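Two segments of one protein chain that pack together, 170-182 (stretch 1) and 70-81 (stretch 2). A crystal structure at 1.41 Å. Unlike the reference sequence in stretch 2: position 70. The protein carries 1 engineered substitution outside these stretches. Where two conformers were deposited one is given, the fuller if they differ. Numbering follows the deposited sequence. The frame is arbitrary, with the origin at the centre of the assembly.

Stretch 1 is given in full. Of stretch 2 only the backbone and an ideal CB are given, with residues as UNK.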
# COMPACT_ATOMS: atom_id res chain seq x y z
N SER A 170 0.85 -12.35 8.31
CA SER A 170 -0.26 -13.26 8.13
C SER A 170 -1.58 -12.51 8.27
O SER A 170 -1.59 -11.41 8.81
CB SER A 170 -0.21 -14.38 9.17
OG SER A 170 0.02 -13.85 10.45
N VAL A 171 -2.64 -13.15 7.79
CA VAL A 171 -3.99 -12.57 8.02
C VAL A 171 -4.24 -12.37 9.51
O VAL A 171 -4.80 -11.36 10.01
CB VAL A 171 -4.97 -13.51 7.30
CG1 VAL A 171 -6.42 -13.33 7.74
CG2 VAL A 171 -4.87 -13.34 5.77
N LYS A 172 -3.84 -13.36 10.33
CA LYS A 172 -4.05 -13.26 11.78
C LYS A 172 -3.30 -12.12 12.45
O LYS A 172 -3.76 -11.42 13.38
CB LYS A 172 -3.67 -14.60 12.42
CG LYS A 172 -4.08 -14.73 13.87
CD LYS A 172 -5.58 -14.55 14.08
CE LYS A 172 -6.17 -15.58 15.02
NZ LYS A 172 -7.33 -15.03 15.79
N ASP A 173 -2.08 -11.84 12.00
CA ASP A 173 -1.29 -10.73 12.53
C ASP A 173 -1.96 -9.40 12.19
O ASP A 173 -1.95 -8.46 12.95
CB ASP A 173 0.12 -10.73 11.94
CG ASP A 173 1.02 -11.76 12.61
OD1 ASP A 173 0.67 -12.28 13.70
OD2 ASP A 173 2.09 -12.04 12.03
N ILE A 174 -2.54 -9.32 11.02
CA ILE A 174 -3.11 -8.03 10.61
C ILE A 174 -4.45 -7.89 11.30
O ILE A 174 -4.78 -6.83 11.82
CB ILE A 174 -3.15 -7.94 9.07
CG1 ILE A 174 -1.78 -7.92 8.41
CG2 ILE A 174 -3.92 -6.72 8.63
CD1 ILE A 174 -1.70 -7.61 6.93
N GLU A 175 -5.23 -8.96 11.36
CA GLU A 175 -6.48 -8.98 12.13
C GLU A 175 -6.32 -8.54 13.58
O GLU A 175 -7.20 -7.82 14.09
CB GLU A 175 -7.08 -10.40 12.05
CG GLU A 175 -7.81 -10.63 10.74
CD GLU A 175 -8.49 -11.98 10.70
OE1 GLU A 175 -8.04 -12.93 11.41
OE2 GLU A 175 -9.48 -12.12 9.96
N GLU A 176 -5.25 -8.93 14.28
CA GLU A 176 -5.02 -8.47 15.66
C GLU A 176 -5.17 -6.95 15.79
O GLU A 176 -5.76 -6.44 16.75
CB GLU A 176 -3.64 -8.87 16.16
CG GLU A 176 -3.18 -10.28 15.92
CD GLU A 176 -4.15 -11.34 16.42
OE1 GLU A 176 -5.06 -11.75 15.66
OE2 GLU A 176 -4.02 -11.78 17.58
N LYS A 177 -4.64 -6.22 14.81
CA LYS A 177 -4.71 -4.77 14.76
C LYS A 177 -6.01 -4.25 14.14
O LYS A 177 -6.62 -3.26 14.59
CB LYS A 177 -3.57 -4.18 13.94
CG LYS A 177 -2.16 -4.60 14.30
CD LYS A 177 -1.96 -4.67 15.80
CE LYS A 177 -0.50 -5.02 16.12
NZ LYS A 177 -0.38 -5.48 17.51
N LEU A 178 -6.47 -4.88 13.06
CA LEU A 178 -7.63 -4.38 12.31
C LEU A 178 -8.97 -4.58 13.01
O LEU A 178 -9.84 -3.71 12.95
CB LEU A 178 -7.65 -5.08 10.96
CG LEU A 178 -8.85 -4.88 10.05
CD1 LEU A 178 -9.04 -3.42 9.67
CD2 LEU A 178 -8.69 -5.72 8.78
N ILE A 179 -9.19 -5.72 13.63
CA ILE A 179 -10.54 -5.95 14.21
C ILE A 179 -10.94 -4.93 15.24
O ILE A 179 -12.09 -4.45 15.20
CB ILE A 179 -10.55 -7.41 14.76
CG1 ILE A 179 -10.60 -8.44 13.61
CG2 ILE A 179 -11.60 -7.59 15.84
CD1 ILE A 179 -10.39 -9.86 14.08
N PRO A 180 -10.08 -4.55 16.18
CA PRO A 180 -10.45 -3.45 17.06
C PRO A 180 -10.77 -2.17 16.28
O PRO A 180 -11.55 -1.38 16.83
CB PRO A 180 -9.19 -3.22 17.89
CG PRO A 180 -8.48 -4.54 17.88
CD PRO A 180 -8.76 -5.10 16.53
N LEU A 181 -10.20 -1.92 15.11
CA LEU A 181 -10.45 -0.69 14.38
C LEU A 181 -11.79 -0.74 13.70
O LEU A 181 -12.45 0.26 13.51
CB LEU A 181 -9.41 -0.51 13.27
CG LEU A 181 -8.07 -0.03 13.84
CD1 LEU A 181 -7.00 0.02 12.76
CD2 LEU A 181 -8.26 1.32 14.53
N LEU A 182 -12.15 -1.99 13.38
CA LEU A 182 -13.50 -2.16 12.85
C LEU A 182 -14.51 -1.99 13.98
O LEU A 182 -15.55 -1.39 13.76
CB LEU A 182 -13.63 -3.54 12.19
CG LEU A 182 -12.79 -3.67 10.91
CD1 LEU A 182 -12.33 -5.13 10.82
CD2 LEU A 182 -13.58 -3.18 9.72
N UNK A 70 -7.80 -11.75 0.71
CA UNK A 70 -8.55 -12.33 1.80
C UNK A 70 -9.13 -11.27 2.73
O UNK A 70 -10.32 -11.35 3.06
CB UNK A 70 -7.66 -13.29 2.59
N UNK A 71 -8.31 -10.28 3.14
CA UNK A 71 -8.83 -9.29 4.09
C UNK A 71 -9.86 -8.41 3.42
O UNK A 71 -10.92 -8.11 4.01
CB UNK A 71 -7.70 -8.43 4.66
N UNK A 72 -9.59 -7.97 2.21
CA UNK A 72 -10.56 -7.20 1.43
C UNK A 72 -11.93 -7.86 1.37
O UNK A 72 -12.98 -7.28 1.68
CB UNK A 72 -10.03 -6.99 0.01
N UNK A 73 -11.96 -9.14 0.96
CA UNK A 73 -13.25 -9.82 0.76
C UNK A 73 -13.91 -10.13 2.09
O UNK A 73 -15.14 -10.09 2.21
CB UNK A 73 -13.06 -11.11 -0.04
N UNK A 74 -13.12 -10.43 3.12
CA UNK A 74 -13.68 -10.69 4.43
C UNK A 74 -14.35 -9.49 5.06
O UNK A 74 -15.37 -9.67 5.73
CB UNK A 74 -12.58 -11.20 5.36
N UNK A 75 -13.80 -8.29 4.90
CA UNK A 75 -14.17 -7.14 5.70
C UNK A 75 -14.71 -5.97 4.90
O UNK A 75 -15.19 -5.00 5.54
CB UNK A 75 -12.96 -6.68 6.51
N UNK A 76 -14.67 -6.03 3.55
CA UNK A 76 -15.26 -4.88 2.85
C UNK A 76 -16.73 -4.65 3.23
O UNK A 76 -17.26 -3.55 3.13
CB UNK A 76 -15.15 -5.08 1.34
N UNK A 77 -17.46 -5.67 3.71
CA UNK A 77 -18.87 -5.44 4.05
C UNK A 77 -18.98 -4.61 5.31
O UNK A 77 -20.07 -4.06 5.61
CB UNK A 77 -19.61 -6.77 4.23
N UNK A 78 -17.88 -4.52 6.06
CA UNK A 78 -17.97 -3.79 7.34
C UNK A 78 -17.48 -2.36 7.20
O UNK A 78 -17.40 -1.60 8.18
CB UNK A 78 -17.16 -4.51 8.42
N UNK A 79 -17.11 -1.98 5.97
CA UNK A 79 -16.69 -0.69 5.48
C UNK A 79 -15.25 -0.55 5.04
O UNK A 79 -14.75 0.41 4.46
CB UNK A 79 -16.96 0.35 6.57
N UNK A 80 -14.43 -1.54 5.28
CA UNK A 80 -13.02 -1.65 5.06
C UNK A 80 -12.66 -1.57 3.59
O UNK A 80 -13.45 -1.96 2.72
CB UNK A 80 -12.50 -2.96 5.66
N UNK A 81 -11.46 -1.06 3.25
CA UNK A 81 -11.04 -1.27 1.84
C UNK A 81 -9.54 -1.52 1.83
O UNK A 81 -8.84 -1.25 2.82
CB UNK A 81 -11.39 -0.07 0.96

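Position 70 lies on a helix, its CA-to-CB bond pointing toward stretch 1 near the start of the other helix. The ideal CB is 4.2 Å from V171 CG2, so a small or medium side chain with some apolar surface would suit, alanine, valine or threonine among them. The deposited residue is T70, which differs from the reference sequence. Its methyl CG2 lies 4.1 Å from V171 CG2, while its hydroxyl is hydrogen-bonded elsewhere in the structure.

Position 71 points toward a hollow lined by V171, I174, E175 and L178, a set spaced along one side of the facing helix. The ideal CB is still 5.0 Å from L178 CD2, which leaves room for a medium-sized apolar chain such as leucine, isoleucine or methionine. It is L71, a knob in this hole. L71 CD1 packs 3.6 Å from I174 CG2, and L71 CD2 lies 4.2 Å from V171 CG1 and 4.1 Å from E175 CG, the latter an aliphatic part of an acidic residue.

Positions 72 and 73 are out of reach of stretch 1, which therefore sets no preference. They are Y72 and N73.

Position 74 turns toward stretch 1 again, but nothing there comes within 5.5 Å of the ideal CB. The carboxylate of E175 is the attraction, and a long basic chain, lysine or arginine, could span the gap. K74 does so: K74 NZ donates to E175 OE2 at 2.5 Å, a very short hydrogen bond within a salt bridge. The place of that oxygen is less sure, so the exact length deserves caution.

Position 75 also points toward stretch 1, its ideal CB 4.6 Å from L182 CD1 and 4.9 Å from L178 CD2. These leucines favour a large apolar or aromatic group, while the carboxylate of E175, farther off and to one side of them, rewards a donor at its tip; phenylalanine would fill the space, but tyrosine meets both demands. Y75 packs its CD1 3.7 Å from L182 CD1 and its CD2 4.0 Å from L178 CD2, and Y75 OH donates to E175 OE2 at 2.6 Å. The same carboxylate oxygen thus receives two donors.

Position 76 points away and position 77 is out of reach, so many residues would serve. They are K76, whose NZ donates to N73 OD1 at 3.0 Å, and S77.

Position 78 faces L182, with its ideal CB 4.0 Å from L182 CD2. A flexible chain with an aliphatic stem fits, polar or apolar at its end. Q78 brings its OE1 to 4.0 Å from L182 CB.

Position 79 has phi 112°, where a CB would jam against the preceding carbonyl oxygen; glycine is called for, and G79 is found.

Position 80 points toward two leucines, its ideal CB 4.2 Å from L182 CD2 and 5.3 Å from L178 CD1. A large apolar side chain suits. F80 sets one ring face beneath L178 CD2, 4.1 Å from the ring centroid, and its CE1 is 3.7 Å from L178 CD1.

Position 81, out of reach, is T81.

Stretch 2 70-81: TLYNKYKSQGFT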
# COMPACT_ATOMS: atom_id res chain seq x y z
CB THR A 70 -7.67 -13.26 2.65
OG1 THR A 70 -7.22 -14.33 1.79
CG2 THR A 70 -8.49 -13.83 3.81
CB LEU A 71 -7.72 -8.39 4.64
CG LEU A 71 -6.70 -9.07 5.55
CD1 LEU A 71 -5.43 -8.25 5.73
CD2 LEU A 71 -7.36 -9.36 6.88
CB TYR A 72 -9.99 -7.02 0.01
CG TYR A 72 -10.90 -6.18 -0.84
CD1 TYR A 72 -11.13 -4.84 -0.55
CD2 TYR A 72 -11.54 -6.75 -1.93
CE1 TYR A 72 -11.96 -4.04 -1.32
CE2 TYR A 72 -12.38 -5.95 -2.72
CZ TYR A 72 -12.59 -4.63 -2.40
OH TYR A 72 -13.43 -3.91 -3.22
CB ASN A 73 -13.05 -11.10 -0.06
CG ASN A 73 -12.77 -10.83 -1.53
OD1 ASN A 73 -13.29 -9.85 -2.09
ND2 ASN A 73 -11.97 -11.71 -2.12
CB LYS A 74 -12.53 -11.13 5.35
CG LYS A 74 -13.02 -11.53 6.72
CD LYS A 74 -12.49 -12.88 7.12
CE LYS A 74 -11.16 -12.73 7.82
NZ LYS A 74 -10.96 -13.80 8.86
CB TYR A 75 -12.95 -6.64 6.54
CG TYR A 75 -12.54 -7.68 7.57
CD1 TYR A 75 -13.37 -7.94 8.67
CD2 TYR A 75 -11.33 -8.38 7.48
CE1 TYR A 75 -13.00 -8.88 9.63
CE2 TYR A 75 -10.97 -9.33 8.45
CZ TYR A 75 -11.82 -9.57 9.51
OH TYR A 75 -11.47 -10.51 10.46
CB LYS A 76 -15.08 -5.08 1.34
CG LYS A 76 -15.67 -6.39 0.81
CD LYS A 76 -15.46 -6.47 -0.71
CE LYS A 76 -16.13 -7.71 -1.26
NZ LYS A 76 -15.55 -8.00 -2.61
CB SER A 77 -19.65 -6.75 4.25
OG SER A 77 -18.87 -7.66 5.03
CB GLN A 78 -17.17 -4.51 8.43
CG GLN A 78 -17.71 -5.85 8.89
CD GLN A 78 -17.02 -6.41 10.13
OE1 GLN A 78 -16.81 -5.69 11.12
NE2 GLN A 78 -16.66 -7.69 10.12
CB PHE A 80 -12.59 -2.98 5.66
CG PHE A 80 -11.12 -3.37 5.47
CD1 PHE A 80 -10.11 -2.73 6.16
CD2 PHE A 80 -10.81 -4.42 4.61
CE1 PHE A 80 -8.79 -3.14 6.01
CE2 PHE A 80 -9.52 -4.84 4.45
CZ PHE A 80 -8.51 -4.21 5.17
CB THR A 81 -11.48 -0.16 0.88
OG1 THR A 81 -11.32 -0.60 -0.51
CG2 THR A 81 -10.63 1.09 1.05
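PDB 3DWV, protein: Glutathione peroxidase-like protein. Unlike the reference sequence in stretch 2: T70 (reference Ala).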